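Local structure of ABC-type transport system, molybdenum-specific extracellular solute-binding protein (Clostridium difficile, 4KD5) at residues L84-L89 with P191-V196; K111-G116 with D138-K143; L75-T80 with A207-E212; V90-A95 with E152-V157; K17-K22 with F227-V232. The protein probably binds molybdate or tungstate as the extracellular solute-binding component of an ABC-type molybdenum transport system. All blocks are in the same frame, centred on the assembly; numbering follows the deposited sequence.

Contact 1 of 5, residues L84-L89 with P191-V196; sequences LVKNDL and PITYPV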
# COMPACT_ATOMS: atom_id res chain seq x y z
N LEU A 84 3.92 17.89 -9.82
CA LEU A 84 3.71 16.92 -10.88
C LEU A 84 4.38 17.38 -12.18
O LEU A 84 5.41 16.83 -12.59
CB LEU A 84 2.21 16.69 -11.09
CG LEU A 84 1.81 15.63 -12.10
CD1 LEU A 84 2.64 14.40 -11.87
CD2 LEU A 84 0.32 15.32 -11.98
N VAL A 85 3.78 18.38 -12.82
CA VAL A 85 4.37 18.99 -14.01
C VAL A 85 4.33 20.51 -13.89
O VAL A 85 3.72 21.06 -12.97
CB VAL A 85 3.67 18.57 -15.31
CG1 VAL A 85 3.66 17.06 -15.44
CG2 VAL A 85 2.25 19.11 -15.35
N LYS A 86 4.98 21.18 -14.83
CA LYS A 86 4.93 22.62 -14.90
C LYS A 86 4.68 23.03 -16.34
O LYS A 86 4.92 22.25 -17.26
CB LYS A 86 6.22 23.24 -14.37
CG LYS A 86 7.46 22.89 -15.18
CD LYS A 86 8.75 23.44 -14.56
CE LYS A 86 8.54 24.13 -13.21
NZ LYS A 86 8.56 23.18 -12.06
N ASN A 87 4.18 24.25 -16.53
CA ASN A 87 3.95 24.73 -17.88
C ASN A 87 5.01 25.75 -18.28
O ASN A 87 5.77 26.21 -17.43
CB ASN A 87 2.55 25.34 -18.00
CG ASN A 87 1.78 24.81 -19.19
OD1 ASN A 87 2.35 24.54 -20.25
ND2 ASN A 87 0.48 24.62 -19.01
N ASP A 88 5.06 26.08 -19.56
CA ASP A 88 5.95 27.13 -20.03
C ASP A 88 5.15 28.25 -20.67
O ASP A 88 4.15 28.00 -21.35
CB ASP A 88 6.97 26.57 -21.03
CG ASP A 88 8.30 26.26 -20.38
OD1 ASP A 88 8.67 26.97 -19.42
OD2 ASP A 88 8.99 25.32 -20.83
N LEU A 89 5.58 29.49 -20.44
CA LEU A 89 4.96 30.64 -21.08
C LEU A 89 5.68 30.85 -22.41
O LEU A 89 6.89 31.07 -22.43
CB LEU A 89 5.10 31.89 -20.21
CG LEU A 89 3.99 32.93 -20.16
CD1 LEU A 89 4.54 34.32 -20.41
CD2 LEU A 89 2.89 32.64 -21.16
N PRO A 191 7.20 30.25 -11.01
CA PRO A 191 6.99 28.90 -11.56
C PRO A 191 5.52 28.61 -11.84
O PRO A 191 4.67 28.82 -10.97
CB PRO A 191 7.49 27.99 -10.43
CG PRO A 191 8.50 28.82 -9.71
CD PRO A 191 7.97 30.22 -9.75
N ILE A 192 5.23 28.15 -13.05
CA ILE A 192 3.88 27.75 -13.44
C ILE A 192 3.74 26.25 -13.21
O ILE A 192 3.88 25.46 -14.14
CB ILE A 192 3.61 28.08 -14.92
CG1 ILE A 192 4.10 29.50 -15.25
CG2 ILE A 192 2.13 27.94 -15.25
CD1 ILE A 192 3.89 29.91 -16.71
N THR A 193 3.44 25.86 -11.98
CA THR A 193 3.47 24.44 -11.59
C THR A 193 2.11 23.86 -11.23
O THR A 193 1.21 24.58 -10.80
CB THR A 193 4.45 24.20 -10.43
OG1 THR A 193 3.94 24.81 -9.24
CG2 THR A 193 5.81 24.77 -10.75
N TYR A 194 1.99 22.55 -11.38
CA TYR A 194 0.79 21.83 -11.00
C TYR A 194 1.14 20.83 -9.90
O TYR A 194 1.73 19.78 -10.17
CB TYR A 194 0.17 21.12 -12.21
CG TYR A 194 -0.19 22.05 -13.36
CD1 TYR A 194 0.78 22.51 -14.23
CD2 TYR A 194 -1.50 22.45 -13.57
CE1 TYR A 194 0.46 23.36 -15.28
CE2 TYR A 194 -1.84 23.30 -14.62
CZ TYR A 194 -0.85 23.75 -15.47
OH TYR A 194 -1.16 24.59 -16.51
N PRO A 195 0.79 21.16 -8.64
CA PRO A 195 1.10 20.26 -7.53
C PRO A 195 0.09 19.13 -7.40
O PRO A 195 -1.09 19.31 -7.73
CB PRO A 195 1.02 21.18 -6.30
CG PRO A 195 0.04 22.23 -6.70
CD PRO A 195 0.18 22.43 -8.19
N VAL A 196 0.55 17.97 -6.93
CA VAL A 196 -0.32 16.83 -6.68
C VAL A 196 -0.20 16.44 -5.21
O VAL A 196 0.84 16.65 -4.59
CB VAL A 196 0.04 15.63 -7.60
CG1 VAL A 196 1.44 15.11 -7.30
CG2 VAL A 196 -0.97 14.50 -7.47
O HOH W 1 7.54 27.57 -14.92
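Tyr194 and Asn87 meet obliquely, with the amide and ring planes 58° apart. CG of Tyr194 lies anti to its carbonyl carbon (chi1 -58°), and this carries the ring past Val85 toward Asn87. Val85 O and Asn87 CB sit at the ring edge, in its plane. Asn87 ND2 donates to Tyr194 OH at 3.0 Å, and the hydroxyl lies close to the amide plane. ND2 also hydrogen-bonds with Ser170 OG, its strongest polar partner. Val85 crosses the same ring obliquely, its CG2 3.9 Å from Tyr194 CD1. On the other face of the sheet, Lys86 and Thr193 run side by side and point the same way. Lys86 NZ passes 3.4 Å from Thr193 CG2 and forms its salt bridge with Glu233. Farther along, Ile192 CD1 reaches Leu89 CB at 4.2 Å.

The backbones run antiparallel, at 171°. Tyr194 N donates to Val85 O at 2.8 Å, and Asn87 N to Ile192 O at 2.7 Å. Both bonds lie nearly along the C=O axis. Leu84 N donates to Tyr194 O at 2.9 Å. Beyond the last of the pairs, a water accepts from Ile192 N at 3.0 Å.

The segments lie where the chain passes between the two lobes, consistent with the hinge region of a type II solute-binding protein. Tyr168, a predicted molybdate-site residue, touches Asn87 and Ile192. Helix 218-226 covers Leu84 and Val85, strand 58-60 lies against Val196, strand 230-231 pairs at Lys86, and Tyr229 packs edge-to-face with Tyr194.

Contact 2 of 5, residues K111-G116 with D138-K143; sequences KKIAVG and DKLKDK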
# COMPACT_ATOMS: atom_id res chain seq x y z
N LYS A 111 2.98 44.83 -34.25
CA LYS A 111 2.20 46.01 -33.91
C LYS A 111 1.24 45.68 -32.78
O LYS A 111 0.92 46.53 -31.96
CB LYS A 111 1.46 46.52 -35.14
CG LYS A 111 2.37 46.95 -36.28
CD LYS A 111 1.60 47.32 -37.54
CE LYS A 111 2.51 47.96 -38.59
NZ LYS A 111 3.68 47.12 -38.93
N LYS A 112 0.77 44.44 -32.74
CA LYS A 112 -0.23 44.04 -31.76
C LYS A 112 0.17 42.75 -31.03
O LYS A 112 0.27 41.68 -31.64
CB LYS A 112 -1.60 43.91 -32.43
CG LYS A 112 -2.04 45.20 -33.14
CD LYS A 112 -3.39 45.07 -33.81
CE LYS A 112 -4.46 44.85 -32.79
NZ LYS A 112 -5.79 44.58 -33.41
N ILE A 113 0.43 42.89 -29.73
CA ILE A 113 0.80 41.77 -28.87
C ILE A 113 -0.40 41.32 -28.04
O ILE A 113 -0.90 42.06 -27.20
CB ILE A 113 1.97 42.15 -27.93
CG1 ILE A 113 3.19 42.56 -28.75
CG2 ILE A 113 2.31 41.01 -26.99
CD1 ILE A 113 4.37 43.03 -27.92
N ALA A 114 -0.86 40.09 -28.27
CA ALA A 114 -2.02 39.56 -27.55
C ALA A 114 -1.60 38.91 -26.23
O ALA A 114 -0.75 38.02 -26.22
CB ALA A 114 -2.78 38.58 -28.40
N VAL A 115 -2.21 39.34 -25.13
CA VAL A 115 -2.00 38.72 -23.83
C VAL A 115 -3.33 38.57 -23.09
O VAL A 115 -4.30 39.26 -23.40
CB VAL A 115 -1.04 39.54 -22.93
CG1 VAL A 115 0.35 39.64 -23.54
CG2 VAL A 115 -1.62 40.92 -22.66
N GLY A 116 -3.37 37.69 -22.10
CA GLY A 116 -4.55 37.57 -21.26
C GLY A 116 -4.63 38.74 -20.29
O GLY A 116 -3.61 39.35 -19.97
N ASP A 138 6.42 48.92 -20.13
CA ASP A 138 6.08 50.29 -20.49
C ASP A 138 6.21 50.54 -21.99
O ASP A 138 5.28 51.06 -22.62
CB ASP A 138 6.93 51.30 -19.70
CG ASP A 138 6.19 51.89 -18.51
OD1 ASP A 138 6.85 52.48 -17.63
OD2 ASP A 138 4.95 51.76 -18.46
N LYS A 139 7.35 50.17 -22.57
CA LYS A 139 7.61 50.36 -24.00
C LYS A 139 6.53 49.75 -24.89
O LYS A 139 6.25 50.25 -25.97
CB LYS A 139 8.98 49.77 -24.38
CG LYS A 139 10.17 50.39 -23.66
CD LYS A 139 11.49 49.72 -24.03
CE LYS A 139 12.02 50.17 -25.39
NZ LYS A 139 13.50 49.98 -25.52
N LEU A 140 5.92 48.67 -24.42
CA LEU A 140 5.01 47.85 -25.22
C LEU A 140 3.54 48.19 -25.00
O LEU A 140 2.66 47.57 -25.61
CB LEU A 140 5.25 46.36 -24.94
CG LEU A 140 6.23 45.58 -25.81
CD1 LEU A 140 7.30 46.47 -26.38
CD2 LEU A 140 6.86 44.44 -25.02
N LYS A 141 3.27 49.16 -24.14
CA LYS A 141 1.90 49.51 -23.75
C LYS A 141 1.02 49.87 -24.94
O LYS A 141 -0.19 49.60 -24.94
CB LYS A 141 1.92 50.65 -22.72
CG LYS A 141 0.60 50.91 -22.02
CD LYS A 141 0.78 51.81 -20.80
CE LYS A 141 -0.50 52.57 -20.47
NZ LYS A 141 -0.95 52.37 -19.07
N ASP A 142 1.63 50.45 -25.97
CA ASP A 142 0.90 50.83 -27.18
C ASP A 142 0.60 49.63 -28.08
O ASP A 142 -0.20 49.74 -29.01
CB ASP A 142 1.69 51.88 -27.97
CG ASP A 142 3.16 51.52 -28.11
OD1 ASP A 142 3.87 51.52 -27.09
OD2 ASP A 142 3.61 51.27 -29.25
N LYS A 143 1.21 48.49 -27.79
CA LYS A 143 1.03 47.28 -28.59
C LYS A 143 0.13 46.26 -27.90
O LYS A 143 -0.47 45.41 -28.55
CB LYS A 143 2.38 46.63 -28.90
CG LYS A 143 3.42 47.58 -29.48
CD LYS A 143 4.28 46.85 -30.52
CE LYS A 143 5.63 47.54 -30.71
NZ LYS A 143 6.44 46.90 -31.79
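One backbone hydrogen bond joins the segments. Ile113 N donates to Lys143 O at 2.9 Å, fairly straight at 159°. The donor stands above the carbonyl plane and not on a lone pair. Two CA-H...O contacts flank it: Lys143 CA lies 3.5 Å from Lys111 O, and Lys112 CA lies 3.5 Å from Lys143 O.

This bond stands at the start of a parallel pairing. Strand 113-116, helix 122-133 and strand 144-147 form a beta-alpha-beta crossover, and segment 138-143 is the return loop just before its second strand. Backbone bonds from Ile113 and Val115 to Val145 and Ala147 carry the pairing on.

The apolar contact is between Ile113 and Leu140. Ile113 CD1 comes 3.8 Å from Leu140 CG, the two side chains crossing obliquely.

Lys143 instead lays its methylenes against a polar group, the Lys111 carbonyl, with CB 3.4 Å from Lys111 O. Its chain bends at chi2 (-144°), and NZ is bonded to Val110 O and Leu105 O.

Local bonds shape the loop. A type I turn runs from Asp138 to Lys141, with Lys141 N bonded to Asp138 O. Lys143 N then donates to Leu140 O at 2.8 Å.

Contact 3 of 5, residues L75-T80 with A207-E212; sequences LLVSDT and AAKKFE. With FMT (formic acid), chain F.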
# COMPACT_ATOMS: atom_id res chain seq x y z
N LEU A 75 -5.58 18.46 5.74
CA LEU A 75 -6.46 17.63 4.92
C LEU A 75 -5.66 16.85 3.88
O LEU A 75 -6.24 16.17 3.03
CB LEU A 75 -7.53 18.50 4.25
CG LEU A 75 -8.49 19.23 5.18
CD1 LEU A 75 -9.40 20.16 4.41
CD2 LEU A 75 -9.33 18.24 5.97
N LEU A 76 -4.34 16.94 3.97
CA LEU A 76 -3.46 16.26 3.02
C LEU A 76 -2.54 15.26 3.71
O LEU A 76 -2.21 15.43 4.89
CB LEU A 76 -2.60 17.27 2.26
CG LEU A 76 -3.29 18.31 1.38
CD1 LEU A 76 -2.28 19.15 0.62
CD2 LEU A 76 -4.23 17.64 0.41
N VAL A 77 -2.15 14.22 2.98
CA VAL A 77 -1.04 13.38 3.40
C VAL A 77 0.22 14.14 2.98
O VAL A 77 0.63 14.08 1.82
CB VAL A 77 -1.09 11.99 2.71
CG1 VAL A 77 -0.02 11.08 3.27
CG2 VAL A 77 -2.46 11.36 2.90
N SER A 78 0.81 14.86 3.93
CA SER A 78 1.86 15.85 3.66
C SER A 78 3.05 15.35 2.83
O SER A 78 3.51 16.05 1.92
CB SER A 78 2.37 16.45 4.97
OG SER A 78 1.36 17.16 5.65
N ASP A 79 3.55 14.16 3.14
CA ASP A 79 4.72 13.63 2.46
C ASP A 79 4.46 13.23 1.01
O ASP A 79 5.38 12.87 0.28
CB ASP A 79 5.33 12.46 3.24
CG ASP A 79 4.28 11.65 3.99
OD1 ASP A 79 4.31 10.41 3.89
OD2 ASP A 79 3.44 12.27 4.68
N THR A 80 3.20 13.30 0.58
CA THR A 80 2.85 13.03 -0.81
C THR A 80 2.77 14.31 -1.63
O THR A 80 2.49 14.26 -2.83
CB THR A 80 1.51 12.27 -0.95
OG1 THR A 80 0.43 13.12 -0.55
CG2 THR A 80 1.53 11.03 -0.08
N ALA A 207 -3.31 3.02 -2.47
CA ALA A 207 -3.68 2.97 -3.88
C ALA A 207 -3.49 4.33 -4.55
O ALA A 207 -3.15 4.42 -5.72
CB ALA A 207 -5.11 2.49 -4.04
N ALA A 208 -3.72 5.40 -3.78
CA ALA A 208 -3.55 6.76 -4.28
C ALA A 208 -2.07 7.11 -4.43
O ALA A 208 -1.67 7.74 -5.41
CB ALA A 208 -4.24 7.75 -3.37
N LYS A 209 -1.26 6.73 -3.44
CA LYS A 209 0.18 6.95 -3.50
C LYS A 209 0.80 6.24 -4.70
O LYS A 209 1.70 6.76 -5.34
CB LYS A 209 0.85 6.46 -2.21
CG LYS A 209 0.51 7.24 -0.95
CD LYS A 209 1.54 6.96 0.15
CE LYS A 209 1.12 7.58 1.48
NZ LYS A 209 2.23 7.65 2.48
N LYS A 210 0.31 5.04 -4.98
CA LYS A 210 0.81 4.25 -6.10
C LYS A 210 0.44 4.86 -7.44
O LYS A 210 1.22 4.83 -8.38
CB LYS A 210 0.32 2.80 -6.02
CG LYS A 210 1.31 1.82 -5.40
CD LYS A 210 1.69 2.19 -3.98
CE LYS A 210 2.67 1.18 -3.38
NZ LYS A 210 3.93 1.07 -4.17
N PHE A 211 -0.77 5.42 -7.53
CA PHE A 211 -1.17 6.10 -8.75
C PHE A 211 -0.43 7.41 -8.92
O PHE A 211 -0.15 7.84 -10.04
CB PHE A 211 -2.68 6.34 -8.81
CG PHE A 211 -3.11 7.17 -9.99
CD1 PHE A 211 -2.93 6.70 -11.28
CD2 PHE A 211 -3.69 8.41 -9.81
CE1 PHE A 211 -3.32 7.46 -12.38
CE2 PHE A 211 -4.08 9.18 -10.89
CZ PHE A 211 -3.90 8.70 -12.18
N GLU A 212 -0.12 8.07 -7.81
CA GLU A 212 0.64 9.31 -7.86
C GLU A 212 2.05 9.04 -8.38
O GLU A 212 2.60 9.85 -9.14
CB GLU A 212 0.71 9.98 -6.48
CG GLU A 212 1.42 11.33 -6.50
CD GLU A 212 1.63 11.92 -5.12
OE1 GLU A 212 2.69 12.55 -4.91
OE2 GLU A 212 0.74 11.78 -4.25
C FMT F . -5.32 0.43 -0.87
O1 FMT F . -5.43 1.50 -0.28
O2 FMT F . -4.25 -0.04 -1.24
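Thr80 and Glu212 stand closest. Glu212 reaches out with CG anti to its backbone N (chi1 -176°) and the rest of the chain extended. This sets its carboxylate against Thr80. OE1 of Glu212 lies 2.7 Å from Thr80 O, and OE2 of Glu212 lies 3.4 Å from Thr80 CB. About one turn earlier, Lys209 stretches out fully and crosses Thr80 and Val77 at about a right angle. Its CE is 3.8 Å from Thr80 CG2 and 4.1 Å from Val77 CG1. NZ of Lys209 then makes a long salt bridge of 3.7 Å with Asp79 OD1.

The next shell fixes Thr80. Its OG1 sits between the backbone N and carbonyl carbon (chi1 69°) and donates to Val77 O at 2.6 Å. Thr80 N donates to the same oxygen at 3.0 Å, so two bonds grip that carbonyl and close the turn. OG1 also accepts from Val198 N, which ties the turn to strand 193-198. At the start of segment 207-212, Ala207 N makes a weak bond to a formic acid molecule, probably from the crystallisation liquor.

Ser78 OG hydrogen-bonds with Asp71 of its own chain and with Asp149 of a neighbouring subunit. The loop links helix 65-72 to strand 82-94. Helix 205-215 lies beside it and packs through Ala207 and Phe211 on strand 6-13, and through Glu212 on strand 193-198.

Contact 4 of 5, residues V90-A95 with E152-V157; sequences VLISSA and EVLAWV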
# COMPACT_ATOMS: atom_id res chain seq x y z
N VAL A 90 4.94 30.77 -23.51
CA VAL A 90 5.56 30.86 -24.82
C VAL A 90 5.05 32.02 -25.66
O VAL A 90 3.95 32.54 -25.43
CB VAL A 90 5.42 29.54 -25.61
CG1 VAL A 90 6.11 28.41 -24.88
CG2 VAL A 90 3.95 29.20 -25.84
N LEU A 91 5.86 32.42 -26.64
CA LEU A 91 5.49 33.45 -27.60
C LEU A 91 5.05 32.79 -28.90
O LEU A 91 5.80 32.04 -29.52
CB LEU A 91 6.68 34.38 -27.86
CG LEU A 91 6.50 35.50 -28.88
CD1 LEU A 91 5.46 36.50 -28.42
CD2 LEU A 91 7.82 36.20 -29.16
N ILE A 92 3.82 33.07 -29.33
CA ILE A 92 3.29 32.47 -30.55
C ILE A 92 3.03 33.49 -31.66
O ILE A 92 2.91 34.69 -31.41
CB ILE A 92 1.99 31.69 -30.30
CG1 ILE A 92 0.91 32.62 -29.73
CG2 ILE A 92 2.24 30.51 -29.36
CD1 ILE A 92 -0.46 32.00 -29.70
N SER A 93 2.95 33.00 -32.89
CA SER A 93 2.56 33.79 -34.05
C SER A 93 1.81 32.88 -35.01
O SER A 93 1.62 31.70 -34.71
CB SER A 93 3.79 34.39 -34.73
OG SER A 93 4.66 33.38 -35.20
N SER A 94 1.37 33.40 -36.15
CA SER A 94 0.76 32.55 -37.16
C SER A 94 1.85 31.66 -37.76
O SER A 94 3.04 31.96 -37.62
CB SER A 94 0.07 33.37 -38.24
OG SER A 94 1.01 34.10 -39.01
N ALA A 95 1.46 30.57 -38.41
CA ALA A 95 2.43 29.62 -38.95
C ALA A 95 3.31 30.23 -40.04
O ALA A 95 4.49 29.89 -40.15
CB ALA A 95 1.72 28.37 -39.47
N GLU A 152 -8.96 32.95 -26.82
CA GLU A 152 -9.14 34.17 -27.60
C GLU A 152 -7.79 34.70 -28.10
O GLU A 152 -7.70 35.24 -29.21
CB GLU A 152 -9.88 35.24 -26.79
CG GLU A 152 -10.25 36.48 -27.60
CD GLU A 152 -11.25 37.38 -26.90
OE1 GLU A 152 -10.99 37.80 -25.75
OE2 GLU A 152 -12.30 37.67 -27.50
N VAL A 153 -6.74 34.52 -27.30
CA VAL A 153 -5.39 34.92 -27.70
C VAL A 153 -4.97 34.17 -28.96
O VAL A 153 -4.53 34.78 -29.93
CB VAL A 153 -4.36 34.66 -26.58
CG1 VAL A 153 -2.96 34.99 -27.05
CG2 VAL A 153 -4.69 35.48 -25.35
N LEU A 154 -5.14 32.85 -28.95
CA LEU A 154 -4.81 32.01 -30.09
C LEU A 154 -5.61 32.38 -31.34
O LEU A 154 -5.09 32.37 -32.45
CB LEU A 154 -5.03 30.53 -29.74
CG LEU A 154 -3.96 29.83 -28.91
CD1 LEU A 154 -4.56 28.72 -28.07
CD2 LEU A 154 -2.89 29.27 -29.82
N ALA A 155 -6.88 32.71 -31.14
CA ALA A 155 -7.77 33.06 -32.25
C ALA A 155 -7.35 34.35 -32.95
O ALA A 155 -7.38 34.44 -34.18
CB ALA A 155 -9.20 33.16 -31.77
N TRP A 156 -6.96 35.34 -32.15
CA TRP A 156 -6.49 36.63 -32.65
C TRP A 156 -5.21 36.47 -33.46
O TRP A 156 -5.04 37.08 -34.51
CB TRP A 156 -6.21 37.59 -31.48
CG TRP A 156 -7.44 38.05 -30.76
CD1 TRP A 156 -8.73 37.77 -31.07
CD2 TRP A 156 -7.47 38.89 -29.58
NE1 TRP A 156 -9.57 38.38 -30.17
CE2 TRP A 156 -8.83 39.06 -29.26
CE3 TRP A 156 -6.49 39.49 -28.80
CZ2 TRP A 156 -9.23 39.83 -28.15
CZ3 TRP A 156 -6.89 40.25 -27.71
CH2 TRP A 156 -8.25 40.42 -27.40
N VAL A 157 -4.30 35.64 -32.94
CA VAL A 157 -3.00 35.41 -33.55
C VAL A 157 -3.15 34.61 -34.85
O VAL A 157 -2.46 34.88 -35.83
CB VAL A 157 -2.05 34.71 -32.57
CG1 VAL A 157 -0.75 34.38 -33.24
CG2 VAL A 157 -1.80 35.58 -31.35
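Ile92 is the first residue of strand 90-94 to meet the helix. Its CG1 takes the crowded position between backbone N and carbonyl carbon (chi1 60°), and chi2 extends the branch outward. The tip, CD1, lies 3.7 Å from Leu154 CD2, with the two side chains crossing at about a right angle. The same CD1 is 4.2 Å from Val157 CG2, so it sits against two residues almost one helical turn apart.

Ser93 turns its side chain away from the helix and offers its backbone. Val157 CG1 presses on it, 3.5 Å from Ser93 C. This branch stands anti to the Val157 backbone N (chi1 176°), while CG2 faces Ile92. One valine thus straddles two strand residues. Ser93 OG donates to Ser94 O at 3.2 Å, on a lone pair of that carbonyl. No hydrogen bond spans the two segments.

The helix and strand belong to an alpha/beta lobe. Helix 150-159 links strand 144-147 to strand 164-168, a beta-alpha-beta crossover, since both strands run parallel to strand 113-116 between them. Strand 90-94 pairs antiparallel with strand 164-168, and the helix packs against it, the short axes 8.2 Å apart at closest and their N-to-C directions 40° apart. Val150, a predicted molybdate-site residue, begins this helix.

Ser94 still touches the helix. Its N is 3.7 Å from Val157 CG1, and its CB is 3.8 Å from Val157 O.

Contact 5 of 5, residues K17-K22 with F227-V232; sequences KEAMAK and FGYKKV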
# COMPACT_ATOMS: atom_id res chain seq x y z
N LYS A 17 -7.56 17.91 -18.49
CA LYS A 17 -8.50 16.90 -19.00
C LYS A 17 -7.98 16.01 -20.14
O LYS A 17 -8.18 14.80 -20.13
CB LYS A 17 -9.84 17.53 -19.40
CG LYS A 17 -10.76 16.59 -20.18
CD LYS A 17 -12.15 17.19 -20.45
CE LYS A 17 -13.15 16.80 -19.37
NZ LYS A 17 -14.54 17.26 -19.67
N GLU A 18 -7.31 16.63 -21.11
CA GLU A 18 -6.81 15.89 -22.26
C GLU A 18 -5.67 14.95 -21.89
O GLU A 18 -5.54 13.87 -22.45
CB GLU A 18 -6.40 16.84 -23.39
CG GLU A 18 -7.49 17.83 -23.81
CD GLU A 18 -7.48 19.10 -22.98
OE1 GLU A 18 -6.50 19.86 -23.07
OE2 GLU A 18 -8.46 19.34 -22.24
N ALA A 19 -4.84 15.36 -20.94
CA ALA A 19 -3.72 14.54 -20.50
C ALA A 19 -4.18 13.37 -19.64
O ALA A 19 -3.65 12.26 -19.74
CB ALA A 19 -2.70 15.37 -19.76
N MSE A 20 -5.17 13.62 -18.78
CA MSE A 20 -5.65 12.63 -17.82
C MSE A 20 -6.35 11.46 -18.49
O MSE A 20 -6.46 10.38 -17.91
CB MSE A 20 -6.59 13.28 -16.80
CG MSE A 20 -5.92 14.29 -15.89
SE MSE A 20 -4.31 13.64 -15.04
CE MSE A 20 -5.11 12.28 -13.93
N ALA A 21 -6.84 11.67 -19.71
CA ALA A 21 -7.48 10.60 -20.47
C ALA A 21 -6.45 9.57 -20.94
O ALA A 21 -6.72 8.37 -20.93
CB ALA A 21 -8.24 11.18 -21.64
N LYS A 22 -5.29 10.04 -21.37
CA LYS A 22 -4.20 9.14 -21.76
C LYS A 22 -3.59 8.50 -20.52
O LYS A 22 -3.09 7.38 -20.57
CB LYS A 22 -3.15 9.89 -22.57
CG LYS A 22 -2.02 9.03 -23.12
CD LYS A 22 -2.49 8.17 -24.29
CE LYS A 22 -1.38 7.94 -25.30
NZ LYS A 22 -0.18 7.27 -24.73
N PHE A 227 1.19 16.42 -24.19
CA PHE A 227 0.13 17.41 -24.14
C PHE A 227 0.65 18.81 -23.84
O PHE A 227 -0.11 19.71 -23.47
CB PHE A 227 -0.95 16.97 -23.15
CG PHE A 227 -1.70 15.73 -23.57
CD1 PHE A 227 -2.87 15.84 -24.31
CD2 PHE A 227 -1.22 14.47 -23.26
CE1 PHE A 227 -3.56 14.70 -24.72
CE2 PHE A 227 -1.90 13.33 -23.67
CZ PHE A 227 -3.07 13.45 -24.39
N GLY A 228 1.96 19.00 -24.01
CA GLY A 228 2.57 20.31 -23.92
C GLY A 228 3.08 20.68 -22.54
O GLY A 228 3.67 21.75 -22.35
N TYR A 229 2.87 19.80 -21.57
CA TYR A 229 3.39 20.03 -20.23
C TYR A 229 4.86 19.67 -20.16
O TYR A 229 5.42 19.10 -21.10
CB TYR A 229 2.56 19.28 -19.20
CG TYR A 229 1.14 19.76 -19.17
CD1 TYR A 229 0.79 20.88 -18.43
CD2 TYR A 229 0.15 19.13 -19.90
CE1 TYR A 229 -0.51 21.34 -18.41
CE2 TYR A 229 -1.15 19.58 -19.88
CZ TYR A 229 -1.47 20.69 -19.14
OH TYR A 229 -2.76 21.14 -19.12
N LYS A 230 5.50 20.01 -19.04
CA LYS A 230 6.94 19.85 -18.92
C LYS A 230 7.32 19.27 -17.57
O LYS A 230 6.64 19.49 -16.57
CB LYS A 230 7.63 21.20 -19.15
CG LYS A 230 9.02 21.10 -19.73
CD LYS A 230 10.06 21.29 -18.64
CE LYS A 230 11.43 20.80 -19.09
NZ LYS A 230 12.46 21.00 -18.03
N LYS A 231 8.42 18.52 -17.56
CA LYS A 231 8.96 17.88 -16.36
C LYS A 231 9.45 18.91 -15.34
O LYS A 231 9.94 19.98 -15.71
CB LYS A 231 10.11 16.95 -16.76
CG LYS A 231 10.94 16.42 -15.62
CD LYS A 231 10.74 14.92 -15.43
CE LYS A 231 10.51 14.59 -13.97
NZ LYS A 231 11.44 13.54 -13.48
N VAL A 232 9.30 18.60 -14.05
CA VAL A 232 9.72 19.52 -12.99
C VAL A 232 11.19 19.36 -12.61
O VAL A 232 11.58 18.33 -12.07
CB VAL A 232 8.85 19.36 -11.73
CG1 VAL A 232 9.37 20.25 -10.61
CG2 VAL A 232 7.40 19.69 -12.04
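This is an aromatic contact between the first turns of helix 17-28 and the tail that follows helix 218-226. Phe227 lies flat against the helix backbone. Ala19 CA sits over the centre of the ring, 3.7 Å from the Phe227 centroid and 11° off the ring normal, a CH-pi contact. Glu18 C lies over the same face, displaced toward the rim. The Glu18-Ala19 peptide therefore covers one side of the ring.

Round the ring, more of the helix takes part. Glu18 O is 3.1 Å from Phe227 CE1, and Glu18 CB is 3.8 Å from Phe227 CD1. Ala19 CB touches CD2 of Phe227 at 3.9 Å. Lys22 CB meets Phe227 CE2 at 3.8 Å, while the rest of the Lys22 chain leads away. Its NZ makes long, weak ion pairs with Glu26 and Glu226. CG of Phe227 stands anti to its carbonyl carbon (chi1 -66°), which aims the ring at the helix.

After Phe227 the chain turns at Gly228, whose positive phi (92°) suits a residue without a side chain. Tyr229 then comes back to the helix, its CE2 4.5 Å from Ala19 CB. Tyr229 OH makes a weak hydrogen bond to the carbonyl of Ser15, a predicted molybdate-site residue. Tyr229 also packs on Val85 and Asn87.

Helix and tail are joined by ring-to-backbone and methyl contacts, so what matters is shape and closeness, with no hydrogen bond between the segments to set the orientation.

How the contacts relate
Contacts 1 and 4 are buried; contacts 2, 3 and 5 are only partly so. Contacts 1 and 4 share strand 82-94, but one pairs it with another strand through backbone bonds and the other packs a helix on it with apolar tips. Contact 5 adjoins contact 1, where Lys86 O and Lys230 N are 2.9 Å apart, a probable hydrogen bond, and Tyr229 lies by Asn87. Contact 3 touches contact 1 through Glu212 and Val196, yet its chemistry is mixed, with aliphatic packing and one long salt bridge. Contacts 2 and 4 lie on the opposite side of the chain's centre from contact 3, meeting where Ala114 packs on Val153 and Trp156. Contacts 2 and 3 lie about 43 Å apart between centres.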